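Local coordinates for putative pachytene checkpoint protein 2 (Caenorhabditis elegans, PDB 4XGU) that binds and hydrolyses ATP as an AAA+ protein-remodelling ATPase and probably plays a key role in chromosome recombination during meiosis, at residues Arg45-Ile50 with Leu76-Leu81; Gly72-Arg77 with Leu145-Met150; Ile140-Leu145 with Ser323-Tyr328; Leu176-Pro181 with Val316-Gln321. All coordinates share one frame; numbering follows the deposited sequence.

Contact 1 (Arg45-Ile50 with Leu76-Leu81); sequences RNWKPI and LRDGEL
Asn-46 holds the loop 76-81 at two points. Its backbone N gives a short, nearly straight bond to Glu-80 O (2.7 Å, N-H...O 166°), and its side-chain ND2 reaches Arg-77 O at 3.2 Å. With CG anti to the backbone N (chi1 -153°), the amide lies beside the 76-77 backbone. ND2 stands above the plane of the Arg-77 carbonyl, although the oxygen itself stays close to the amide plane of Asn-46. From the opposite face of that carbonyl comes Glu-80 N, closing the type I turn Arg-77 to Glu-80. The type II turn Arg-45 to Lys-48 sits against it, two reverse turns of the Pch2 N-terminal domain whose backbones pair in a single bridge, Arg-45 with Leu-81. Beside the bridge Gly-79 O sits over the centre of one face of the Arg-45 guanidinium, 3.1 Å from CZ; at that angle none of the three nitrogens makes a hydrogen bond to it. Lys-48 crosses Asp-78 at about a right angle in a long salt bridge, NZ to OD2 3.9 Å, and the same OD2 pairs with Lys-146. In the second shell, Thr-73 N binds Asn-46 OD1 and fixes the turn of the amide, while Thr-73 O takes Trp-47 NE1.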
# COMPACT_ATOMS: atom_id res chain seq x y z
N ARG B 45 -32.01 -33.80 -36.85
CA ARG B 45 -30.88 -32.89 -36.87
C ARG B 45 -30.05 -33.11 -35.62
O ARG B 45 -30.59 -33.41 -34.55
CB ARG B 45 -31.36 -31.44 -36.97
CG ARG B 45 -31.98 -31.08 -38.33
CD ARG B 45 -32.64 -29.71 -38.30
NE ARG B 45 -31.73 -28.64 -37.88
CZ ARG B 45 -31.00 -27.90 -38.72
NH1 ARG B 45 -31.08 -28.11 -40.03
NH2 ARG B 45 -30.20 -26.96 -38.25
N ASN B 46 -28.73 -32.98 -35.75
CA ASN B 46 -27.81 -33.19 -34.65
C ASN B 46 -28.13 -32.30 -33.45
O ASN B 46 -28.23 -31.09 -33.59
CB ASN B 46 -26.37 -32.95 -35.11
CG ASN B 46 -25.36 -33.73 -34.31
OD1 ASN B 46 -25.67 -34.80 -33.77
ND2 ASN B 46 -24.14 -33.21 -34.22
N TRP B 47 -28.31 -32.92 -32.28
CA TRP B 47 -28.62 -32.22 -31.04
C TRP B 47 -29.93 -31.44 -31.08
O TRP B 47 -30.21 -30.63 -30.19
CB TRP B 47 -27.48 -31.26 -30.67
CG TRP B 47 -26.17 -31.95 -30.52
CD1 TRP B 47 -25.09 -31.84 -31.35
CD2 TRP B 47 -25.80 -32.86 -29.49
NE1 TRP B 47 -24.07 -32.63 -30.89
CE2 TRP B 47 -24.48 -33.27 -29.75
CE3 TRP B 47 -26.46 -33.38 -28.37
CZ2 TRP B 47 -23.80 -34.17 -28.93
CZ3 TRP B 47 -25.79 -34.27 -27.56
CH2 TRP B 47 -24.47 -34.66 -27.84
N LYS B 48 -30.74 -31.69 -32.10
CA LYS B 48 -32.04 -31.05 -32.20
C LYS B 48 -33.14 -32.04 -31.83
O LYS B 48 -33.29 -33.08 -32.47
CB LYS B 48 -32.27 -30.49 -33.60
CG LYS B 48 -31.99 -29.00 -33.72
CD LYS B 48 -30.66 -28.62 -33.08
CE LYS B 48 -30.51 -27.10 -32.99
NZ LYS B 48 -29.29 -26.71 -32.24
N PRO B 49 -33.90 -31.73 -30.78
CA PRO B 49 -34.87 -32.65 -30.17
C PRO B 49 -36.13 -32.85 -31.01
O PRO B 49 -36.69 -31.91 -31.57
CB PRO B 49 -35.22 -31.96 -28.85
CG PRO B 49 -35.05 -30.52 -29.13
CD PRO B 49 -33.90 -30.42 -30.10
N ILE B 50 -36.56 -34.11 -31.08
CA ILE B 50 -37.80 -34.47 -31.74
C ILE B 50 -38.84 -34.82 -30.68
O ILE B 50 -38.54 -35.58 -29.76
CB ILE B 50 -37.61 -35.65 -32.69
CG1 ILE B 50 -36.65 -35.27 -33.81
CG2 ILE B 50 -38.95 -36.10 -33.26
CD1 ILE B 50 -36.43 -36.36 -34.83
N LEU B 76 -20.42 -34.54 -35.91
CA LEU B 76 -21.13 -33.71 -36.88
C LEU B 76 -21.32 -32.29 -36.39
O LEU B 76 -21.23 -32.01 -35.19
CB LEU B 76 -22.49 -34.32 -37.22
CG LEU B 76 -22.54 -35.33 -38.37
CD1 LEU B 76 -23.97 -35.82 -38.58
CD2 LEU B 76 -21.98 -34.73 -39.65
N ARG B 77 -21.59 -31.38 -37.33
CA ARG B 77 -21.84 -29.99 -37.01
C ARG B 77 -23.10 -29.87 -36.16
O ARG B 77 -23.96 -30.75 -36.19
CB ARG B 77 -21.95 -29.17 -38.30
CG ARG B 77 -22.13 -27.67 -38.10
CD ARG B 77 -22.07 -26.91 -39.41
NE ARG B 77 -20.71 -26.54 -39.77
CZ ARG B 77 -19.94 -27.23 -40.61
NH1 ARG B 77 -20.41 -28.33 -41.19
NH2 ARG B 77 -18.71 -26.82 -40.88
N ASP B 78 -23.21 -28.77 -35.41
CA ASP B 78 -24.28 -28.58 -34.44
C ASP B 78 -25.69 -28.73 -35.01
O ASP B 78 -26.60 -29.14 -34.30
CB ASP B 78 -24.14 -27.20 -33.79
CG ASP B 78 -25.10 -27.00 -32.63
OD1 ASP B 78 -25.48 -28.00 -31.99
OD2 ASP B 78 -25.48 -25.84 -32.36
N GLY B 79 -25.88 -28.40 -36.28
CA GLY B 79 -27.22 -28.45 -36.85
C GLY B 79 -27.42 -29.51 -37.92
O GLY B 79 -28.52 -29.68 -38.43
N GLU B 80 -26.34 -30.22 -38.25
CA GLU B 80 -26.33 -31.17 -39.37
C GLU B 80 -27.45 -32.21 -39.32
O GLU B 80 -27.81 -32.70 -38.25
CB GLU B 80 -24.98 -31.89 -39.42
CG GLU B 80 -23.98 -31.27 -40.38
CD GLU B 80 -24.07 -31.85 -41.77
OE1 GLU B 80 -24.78 -31.27 -42.62
OE2 GLU B 80 -23.43 -32.90 -42.02
N LEU B 81 -28.00 -32.52 -40.49
CA LEU B 81 -28.96 -33.60 -40.63
C LEU B 81 -28.23 -34.92 -40.84
O LEU B 81 -27.18 -34.96 -41.48
CB LEU B 81 -29.92 -33.35 -41.81
CG LEU B 81 -31.02 -32.30 -41.66
CD1 LEU B 81 -30.48 -30.88 -41.77
CD2 LEU B 81 -32.12 -32.54 -42.68

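Contact 2 (Gly72-Arg77 with Leu145-Met150); sequences GTCELR and LKNEVM
Asn-147 brings its amide up to Leu-76 in the bend of the loop 72-77, its CB pointing at the loop as does that of Met-150, one helical turn on. ND2 makes a weak hydrogen bond to Leu-76 O, 3.0 Å long but strongly bent (N-H...O 123°). The other branch, OD1, is directed at the backbone around Thr-73 and Cys-74, lying 3.8 Å from Cys-74 CA, and it accepts a weak bond from Trp-47 NE1. Further along the helix comes an apolar touch between Cys-74 and Met-150. Cys-74 has SG anti to its carbonyl carbon (chi1 -61°), and SG rests 4.1 Å from Met-150 CG. Met-150 sends CG out anti to its backbone N, then bends at chi2 (66°), and its SD lies further from the cysteine than CG does. The loop keeps its curve through an ST turn, Glu-75 N to Thr-73 OG1 at 3.1 Å. In this way a turn of the Pch2 N-terminal domain sits on one side of helix 145-161. Other side chains of that helix serve the ATPase core: Leu-145 and Val-149 pack on Lys-317 of strand 315-318 and on Leu-188 and Leu-192 of helix 185-199, where Met-150 also touches Leu-192 and His-195.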
# COMPACT_ATOMS: atom_id res chain seq x y z
N GLY B 72 -27.61 -36.95 -30.80
CA GLY B 72 -26.50 -36.04 -30.98
C GLY B 72 -25.14 -36.71 -31.02
O GLY B 72 -24.92 -37.75 -30.41
N THR B 73 -24.23 -36.09 -31.77
CA THR B 73 -22.85 -36.54 -31.82
C THR B 73 -21.92 -35.34 -31.93
O THR B 73 -22.34 -34.26 -32.35
CB THR B 73 -22.59 -37.47 -33.01
OG1 THR B 73 -21.21 -37.86 -33.02
CG2 THR B 73 -22.91 -36.74 -34.31
N CYS B 74 -20.66 -35.54 -31.55
CA CYS B 74 -19.67 -34.47 -31.63
C CYS B 74 -18.91 -34.53 -32.95
O CYS B 74 -18.13 -33.64 -33.27
CB CYS B 74 -18.71 -34.55 -30.44
SG CYS B 74 -19.53 -34.36 -28.83
N GLU B 75 -19.16 -35.59 -33.71
CA GLU B 75 -18.53 -35.78 -35.02
C GLU B 75 -19.13 -34.85 -36.07
O GLU B 75 -18.45 -34.42 -37.00
CB GLU B 75 -18.66 -37.23 -35.48
CG GLU B 75 -18.13 -38.26 -34.49
CD GLU B 75 -18.35 -39.68 -34.97
OE1 GLU B 75 -17.65 -40.12 -35.90
OE2 GLU B 75 -19.24 -40.37 -34.41
N LEU B 76 -20.42 -34.54 -35.91
CA LEU B 76 -21.13 -33.71 -36.88
C LEU B 76 -21.32 -32.29 -36.39
O LEU B 76 -21.23 -32.01 -35.19
CB LEU B 76 -22.49 -34.32 -37.22
CG LEU B 76 -22.54 -35.33 -38.37
CD1 LEU B 76 -23.97 -35.82 -38.58
CD2 LEU B 76 -21.98 -34.73 -39.65
N ARG B 77 -21.59 -31.38 -37.33
CA ARG B 77 -21.84 -29.99 -37.01
C ARG B 77 -23.10 -29.87 -36.16
O ARG B 77 -23.96 -30.75 -36.19
CB ARG B 77 -21.95 -29.17 -38.30
CG ARG B 77 -22.13 -27.67 -38.10
CD ARG B 77 -22.07 -26.91 -39.41
NE ARG B 77 -20.71 -26.54 -39.77
CZ ARG B 77 -19.94 -27.23 -40.61
NH1 ARG B 77 -20.41 -28.33 -41.19
NH2 ARG B 77 -18.71 -26.82 -40.88
N LEU B 145 -18.36 -24.31 -30.86
CA LEU B 145 -17.97 -24.22 -29.46
C LEU B 145 -18.67 -25.25 -28.59
O LEU B 145 -18.06 -25.84 -27.69
CB LEU B 145 -18.26 -22.81 -28.93
CG LEU B 145 -18.40 -22.63 -27.42
CD1 LEU B 145 -17.06 -22.77 -26.72
CD2 LEU B 145 -19.05 -21.29 -27.09
N LYS B 146 -19.96 -25.46 -28.85
CA LYS B 146 -20.76 -26.39 -28.06
C LYS B 146 -20.20 -27.80 -28.16
O LYS B 146 -20.09 -28.49 -27.15
CB LYS B 146 -22.22 -26.36 -28.52
CG LYS B 146 -22.92 -25.03 -28.27
CD LYS B 146 -24.27 -24.95 -28.99
CE LYS B 146 -25.23 -26.02 -28.50
NZ LYS B 146 -26.51 -26.01 -29.27
N ASN B 147 -19.84 -28.21 -29.36
CA ASN B 147 -19.27 -29.54 -29.56
C ASN B 147 -17.94 -29.70 -28.85
O ASN B 147 -17.66 -30.75 -28.27
CB ASN B 147 -19.10 -29.83 -31.05
CG ASN B 147 -20.35 -30.41 -31.68
OD1 ASN B 147 -21.16 -31.05 -31.01
ND2 ASN B 147 -20.52 -30.18 -32.98
N GLU B 148 -17.11 -28.66 -28.89
CA GLU B 148 -15.77 -28.73 -28.31
C GLU B 148 -15.82 -28.90 -26.80
O GLU B 148 -15.13 -29.75 -26.23
CB GLU B 148 -14.96 -27.49 -28.67
CG GLU B 148 -14.75 -27.30 -30.17
CD GLU B 148 -13.97 -26.04 -30.50
OE1 GLU B 148 -13.97 -25.64 -31.68
OE2 GLU B 148 -13.35 -25.46 -29.58
N VAL B 149 -16.64 -28.08 -26.14
CA VAL B 149 -16.80 -28.14 -24.69
C VAL B 149 -17.44 -29.46 -24.26
O VAL B 149 -16.96 -30.12 -23.34
CB VAL B 149 -17.65 -26.97 -24.18
CG1 VAL B 149 -17.98 -27.16 -22.71
CG2 VAL B 149 -16.94 -25.65 -24.40
N MET B 150 -18.51 -29.84 -24.95
CA MET B 150 -19.23 -31.07 -24.67
C MET B 150 -18.32 -32.30 -24.69
O MET B 150 -18.28 -33.07 -23.72
CB MET B 150 -20.37 -31.25 -25.69
CG MET B 150 -21.18 -32.52 -25.53
SD MET B 150 -22.13 -32.55 -23.99
CE MET B 150 -23.19 -33.97 -24.29

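Contact 3 (Ile140-Leu145 with Ser323-Tyr328); sequences IYDSNL and SDFARY. With ADP (adenosine-5'-diphosphate), chain H.
Asp-142 and Phe-325 make the close part of this contact. The two side chains cross at about a right angle, with carboxylate and ring planes 36° apart, and OD1 of Asp-142 comes within 3.1 Å of CD2 and 3.4 Å of CE2 of Phe-325. Two torsions bring them together: Asp-142 CG is anti to its backbone N (chi1 -172°), and so is Phe-325 CG (chi1 167°). Around this pair the fit is looser. The other carboxylate oxygen, Asp-142 OD2, accepts a weak bond from Ser-323 OG at 3.5 Å, and Asp-142 is exposed to solvent. Ser-323 occupies the N-cap position of helix 324-340 of the AAA+ lid domain, so the loop 140-145 borders the start of that helix. The same loop reads the adenine of ADP: Ile-140 N donates to ADP N1 at 2.9 Å, and ADP N6 donates to Ile-140 O at 2.8 Å. Tyr-141 sets one ring face against the exocyclic N6, near the rim, with Leu-145 CD2 over the centre of the opposite face, while its OH bonds to Thr-183 O. Within 323-328 the nearest approach of the Ile-140 side chain is CG2 to Ala-326 O at 4.3 Å; further along the same helix it packs on Ser-329, Met-330 and Ser-333.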
# COMPACT_ATOMS: atom_id res chain seq x y z
N ILE B 140 -26.94 -20.81 -29.31
CA ILE B 140 -26.50 -20.65 -30.69
C ILE B 140 -25.09 -20.07 -30.83
O ILE B 140 -24.83 -18.94 -30.41
CB ILE B 140 -27.45 -19.74 -31.48
CG1 ILE B 140 -28.89 -20.26 -31.38
CG2 ILE B 140 -27.01 -19.64 -32.92
CD1 ILE B 140 -29.89 -19.40 -32.12
N TYR B 141 -24.20 -20.84 -31.43
CA TYR B 141 -22.84 -20.39 -31.68
C TYR B 141 -22.41 -20.76 -33.09
O TYR B 141 -22.98 -21.67 -33.70
CB TYR B 141 -21.87 -20.99 -30.66
CG TYR B 141 -22.13 -20.55 -29.23
CD1 TYR B 141 -21.74 -19.29 -28.80
CD2 TYR B 141 -22.75 -21.39 -28.32
CE1 TYR B 141 -21.97 -18.87 -27.50
CE2 TYR B 141 -22.99 -20.98 -27.02
CZ TYR B 141 -22.60 -19.72 -26.62
OH TYR B 141 -22.82 -19.31 -25.32
N ASP B 142 -21.42 -20.04 -33.61
CA ASP B 142 -20.98 -20.22 -34.99
C ASP B 142 -19.61 -20.88 -35.06
O ASP B 142 -19.06 -21.11 -36.14
CB ASP B 142 -20.96 -18.86 -35.71
CG ASP B 142 -20.69 -18.99 -37.19
OD1 ASP B 142 -21.06 -20.02 -37.79
OD2 ASP B 142 -20.10 -18.05 -37.77
N SER B 143 -19.05 -21.20 -33.89
CA SER B 143 -17.66 -21.65 -33.82
C SER B 143 -17.51 -23.12 -33.46
O SER B 143 -16.41 -23.56 -33.14
CB SER B 143 -16.90 -20.80 -32.81
OG SER B 143 -17.51 -20.86 -31.53
N ASN B 144 -18.61 -23.87 -33.51
CA ASN B 144 -18.62 -25.26 -33.07
C ASN B 144 -18.16 -25.39 -31.61
O ASN B 144 -17.67 -26.43 -31.19
CB ASN B 144 -17.74 -26.12 -33.99
CG ASN B 144 -18.20 -27.57 -34.04
OD1 ASN B 144 -17.45 -28.49 -33.73
ND2 ASN B 144 -19.46 -27.77 -34.44
N LEU B 145 -18.36 -24.31 -30.86
CA LEU B 145 -17.97 -24.22 -29.46
C LEU B 145 -18.67 -25.25 -28.59
O LEU B 145 -18.06 -25.84 -27.69
CB LEU B 145 -18.26 -22.81 -28.93
CG LEU B 145 -18.40 -22.63 -27.42
CD1 LEU B 145 -17.06 -22.77 -26.72
CD2 LEU B 145 -19.05 -21.29 -27.09
N SER B 323 -21.36 -13.53 -33.76
CA SER B 323 -21.00 -12.93 -35.04
C SER B 323 -22.25 -12.62 -35.86
O SER B 323 -23.37 -12.87 -35.41
CB SER B 323 -20.08 -13.86 -35.83
OG SER B 323 -20.66 -15.15 -35.98
N ASP B 324 -22.06 -12.09 -37.06
CA ASP B 324 -23.17 -11.70 -37.93
C ASP B 324 -24.07 -12.88 -38.28
O ASP B 324 -25.29 -12.74 -38.32
CB ASP B 324 -22.65 -11.04 -39.20
CG ASP B 324 -21.97 -9.71 -38.94
OD1 ASP B 324 -21.29 -9.59 -37.90
OD2 ASP B 324 -22.12 -8.79 -39.76
N PHE B 325 -23.46 -14.03 -38.53
CA PHE B 325 -24.22 -15.25 -38.82
C PHE B 325 -25.00 -15.72 -37.60
O PHE B 325 -26.14 -16.17 -37.71
CB PHE B 325 -23.30 -16.36 -39.32
CG PHE B 325 -23.94 -17.72 -39.34
CD1 PHE B 325 -24.67 -18.14 -40.43
CD2 PHE B 325 -23.80 -18.58 -38.26
CE1 PHE B 325 -25.26 -19.39 -40.45
CE2 PHE B 325 -24.39 -19.84 -38.27
CZ PHE B 325 -25.12 -20.24 -39.37
N ALA B 326 -24.37 -15.63 -36.43
CA ALA B 326 -25.00 -16.07 -35.19
C ALA B 326 -26.14 -15.14 -34.80
O ALA B 326 -27.18 -15.59 -34.31
CB ALA B 326 -23.97 -16.15 -34.08
N ARG B 327 -25.95 -13.84 -35.02
CA ARG B 327 -26.98 -12.86 -34.73
C ARG B 327 -28.25 -13.15 -35.52
O ARG B 327 -29.35 -13.10 -34.98
CB ARG B 327 -26.49 -11.44 -35.03
CG ARG B 327 -25.67 -10.81 -33.92
CD ARG B 327 -25.11 -9.46 -34.36
NE ARG B 327 -23.91 -9.60 -35.18
CZ ARG B 327 -22.68 -9.31 -34.76
NH1 ARG B 327 -22.49 -8.85 -33.53
NH2 ARG B 327 -21.64 -9.47 -35.57
N TYR B 328 -28.08 -13.45 -36.81
CA TYR B 328 -29.21 -13.80 -37.67
C TYR B 328 -29.95 -15.01 -37.11
O TYR B 328 -31.18 -15.03 -37.06
CB TYR B 328 -28.74 -14.08 -39.10
CG TYR B 328 -29.81 -14.68 -39.99
CD1 TYR B 328 -30.01 -16.06 -40.03
CD2 TYR B 328 -30.61 -13.88 -40.79
CE1 TYR B 328 -30.99 -16.61 -40.82
CE2 TYR B 328 -31.59 -14.43 -41.60
CZ TYR B 328 -31.77 -15.80 -41.61
OH TYR B 328 -32.74 -16.35 -42.41
PB ADP H . -23.58 -15.03 -18.99
O1B ADP H . -22.70 -14.69 -20.17
O2B ADP H . -23.26 -16.36 -18.36
O3B ADP H . -23.75 -13.90 -17.99
PA ADP H . -26.12 -16.27 -19.06
O1A ADP H . -25.62 -17.66 -19.34
O2A ADP H . -26.45 -15.85 -17.64
O3A ADP H . -25.04 -15.22 -19.65
O5' ADP H . -27.44 -16.04 -19.95
C5' ADP H . -27.54 -14.98 -20.89
C4' ADP H . -28.92 -15.03 -21.54
O4' ADP H . -28.84 -14.52 -22.87
C3' ADP H . -29.44 -16.46 -21.63
O3' ADP H . -30.53 -16.64 -20.73
C2' ADP H . -29.89 -16.64 -23.06
O2' ADP H . -31.32 -16.64 -23.12
C1' ADP H . -29.34 -15.45 -23.83
N9 ADP H . -28.20 -15.90 -24.66
C8 ADP H . -26.92 -15.52 -24.48
N7 ADP H . -26.10 -16.10 -25.40
C5 ADP H . -26.87 -16.86 -26.20
C6 ADP H . -26.64 -17.74 -27.36
N6 ADP H . -25.39 -17.91 -27.87
N1 ADP H . -27.71 -18.36 -27.91
C2 ADP H . -28.95 -18.19 -27.41
N3 ADP H . -29.23 -17.41 -26.35
C4 ADP H . -28.25 -16.73 -25.71

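Contact 4 (Leu176-Pro181 with Val316-Gln321); sequences LLTGPP and VKNVGQ. With ADP (adenosine-5'-diphosphate), chain H.
Leu-177 and Lys-317 face each other across two neighbouring parallel strands, and the lysine is worth following outward. Its CB meets Leu-177 CD2 at 3.6 Å. CG packs on Val-149; the bend at chi2 (-63°) then carries CD to Leu-145, and the extended end takes NZ to a salt bridge with Glu-148 OE2 on helix 145-161. On the other face of the sheet Leu-176 and Val-316 lie side by side, CD2 of the leucine 3.8 Å from CG2 of the valine. The axes of 176-178 and 316-318 approach to 4.8 Å, 20° from parallel. Three backbone bonds tie them, Lys-317 N to Leu-176 O, Thr-178 N to Lys-317 O, and Val-319 N to Thr-178 O at 2.7 Å. Beyond Thr-178 the first strand runs into the P-loop, whose Pro-180 and Pro-181 border the bound ADP. Gly-179 (phi 152°) takes backbone angles at which a CB would jam against the preceding carbonyl; its CA lies 3.4 Å from Val-319 O. The Pro-180 ring fits between this carbonyl, met by CD, and Gln-321, whose NE2 lies 3.4 Å from Pro-180 CB. The three near-linear backbone bonds run up to Thr-178, immediately before the P-loop, and probably help to position its start, while the lysine's aliphatic length lets its charge be answered by Glu-148 past an apolar layer.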
# COMPACT_ATOMS: atom_id res chain seq x y z
N LEU B 176 -13.09 -23.59 -17.06
CA LEU B 176 -13.28 -22.15 -17.00
C LEU B 176 -13.79 -21.57 -18.32
O LEU B 176 -13.17 -21.75 -19.37
CB LEU B 176 -11.97 -21.47 -16.60
CG LEU B 176 -11.93 -19.95 -16.55
CD1 LEU B 176 -12.75 -19.43 -15.39
CD2 LEU B 176 -10.49 -19.47 -16.46
N LEU B 177 -14.92 -20.87 -18.26
CA LEU B 177 -15.45 -20.16 -19.41
C LEU B 177 -15.34 -18.66 -19.19
O LEU B 177 -15.73 -18.15 -18.14
CB LEU B 177 -16.91 -20.54 -19.65
CG LEU B 177 -17.22 -22.01 -19.92
CD1 LEU B 177 -18.73 -22.23 -20.00
CD2 LEU B 177 -16.55 -22.47 -21.21
N THR B 178 -14.79 -17.94 -20.17
CA THR B 178 -14.66 -16.49 -20.03
C THR B 178 -15.19 -15.75 -21.26
O THR B 178 -15.32 -16.33 -22.34
CB THR B 178 -13.20 -16.07 -19.80
OG1 THR B 178 -12.42 -16.38 -20.96
CG2 THR B 178 -12.62 -16.78 -18.59
N GLY B 179 -15.50 -14.47 -21.08
CA GLY B 179 -16.01 -13.64 -22.15
C GLY B 179 -16.89 -12.52 -21.61
O GLY B 179 -17.02 -12.37 -20.39
N PRO B 180 -17.47 -11.72 -22.51
CA PRO B 180 -18.43 -10.68 -22.12
C PRO B 180 -19.67 -11.29 -21.45
O PRO B 180 -19.95 -12.47 -21.66
CB PRO B 180 -18.80 -10.03 -23.46
CG PRO B 180 -17.63 -10.29 -24.34
CD PRO B 180 -17.14 -11.65 -23.94
N PRO B 181 -20.39 -10.49 -20.65
CA PRO B 181 -21.56 -10.96 -19.90
C PRO B 181 -22.72 -11.48 -20.76
O PRO B 181 -23.51 -12.28 -20.28
CB PRO B 181 -22.00 -9.71 -19.12
CG PRO B 181 -20.79 -8.86 -19.04
CD PRO B 181 -20.06 -9.09 -20.32
N VAL B 316 -9.59 -23.68 -20.72
CA VAL B 316 -10.14 -22.34 -20.66
C VAL B 316 -10.70 -21.96 -22.02
O VAL B 316 -9.96 -21.86 -23.01
CB VAL B 316 -9.08 -21.30 -20.25
CG1 VAL B 316 -9.67 -19.91 -20.27
CG2 VAL B 316 -8.52 -21.63 -18.87
N LYS B 317 -12.02 -21.76 -22.08
CA LYS B 317 -12.68 -21.41 -23.33
C LYS B 317 -13.19 -19.97 -23.33
O LYS B 317 -13.89 -19.55 -22.40
CB LYS B 317 -13.85 -22.36 -23.60
CG LYS B 317 -13.48 -23.55 -24.46
CD LYS B 317 -13.06 -23.10 -25.85
CE LYS B 317 -12.64 -24.28 -26.71
NZ LYS B 317 -12.26 -23.85 -28.09
N ASN B 318 -12.84 -19.23 -24.37
CA ASN B 318 -13.33 -17.87 -24.54
C ASN B 318 -14.59 -17.83 -25.39
O ASN B 318 -14.60 -18.30 -26.52
CB ASN B 318 -12.25 -16.98 -25.17
CG ASN B 318 -11.32 -16.37 -24.14
OD1 ASN B 318 -10.10 -16.49 -24.23
ND2 ASN B 318 -11.90 -15.71 -23.14
N VAL B 319 -15.65 -17.28 -24.83
CA VAL B 319 -16.91 -17.15 -25.54
C VAL B 319 -17.14 -15.69 -25.93
O VAL B 319 -17.30 -14.83 -25.07
CB VAL B 319 -18.10 -17.64 -24.70
CG1 VAL B 319 -19.33 -17.78 -25.57
CG2 VAL B 319 -17.76 -18.97 -24.05
N GLY B 320 -17.13 -15.42 -27.23
CA GLY B 320 -17.26 -14.05 -27.70
C GLY B 320 -18.70 -13.66 -27.99
O GLY B 320 -19.59 -14.51 -27.99
N GLN B 321 -18.92 -12.37 -28.22
CA GLN B 321 -20.23 -11.90 -28.65
C GLN B 321 -20.55 -12.51 -30.01
O GLN B 321 -19.65 -12.69 -30.83
CB GLN B 321 -20.26 -10.37 -28.71
CG GLN B 321 -20.01 -9.66 -27.38
CD GLN B 321 -21.21 -9.66 -26.45
OE1 GLN B 321 -22.15 -10.44 -26.63
NE2 GLN B 321 -21.19 -8.78 -25.45
PB ADP H . -23.58 -15.03 -18.99
O1B ADP H . -22.70 -14.69 -20.17
O2B ADP H . -23.26 -16.36 -18.36
O3B ADP H . -23.75 -13.90 -17.99
PA ADP H . -26.12 -16.27 -19.06
O1A ADP H . -25.62 -17.66 -19.34
O2A ADP H . -26.45 -15.85 -17.64
O3A ADP H . -25.04 -15.22 -19.65
O5' ADP H . -27.44 -16.04 -19.95
C5' ADP H . -27.54 -14.98 -20.89
C4' ADP H . -28.92 -15.03 -21.54
O4' ADP H . -28.84 -14.52 -22.87
C3' ADP H . -29.44 -16.46 -21.63
O3' ADP H . -30.53 -16.64 -20.73
C2' ADP H . -29.89 -16.64 -23.06
O2' ADP H . -31.32 -16.64 -23.12
C1' ADP H . -29.34 -15.45 -23.83
N9 ADP H . -28.20 -15.90 -24.66
C8 ADP H . -26.92 -15.52 -24.48
N7 ADP H . -26.10 -16.10 -25.40
C5 ADP H . -26.87 -16.86 -26.20
C6 ADP H . -26.64 -17.74 -27.36
N6 ADP H . -25.39 -17.91 -27.87
N1 ADP H . -27.71 -18.36 -27.91
C2 ADP H . -28.95 -18.19 -27.41
N3 ADP H . -29.23 -17.41 -26.35
C4 ADP H . -28.25 -16.73 -25.71

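From the N terminus, contact 1 closes a small loop around strand 68-72 within the N-terminal domain. Contact 2 starts before that loop is finished, sharing Leu-76 and Arg-77 with it, and spans to helix 145-161, so the N-terminal domain is tied to the ATPase core. Contact 3 opens at 140-145, before contact 2 has closed, and the two cross, sharing Leu-145; its far end is the lid helix 324-340. Contact 4, strand 174-178 with strand 315-318, is nested inside the long loop of contact 3. Side chains of helix 145-161 reach strand 315-318 and the residue after it, joining contact 2 to contact 4, while contacts 3 and 4 both touch the ADP.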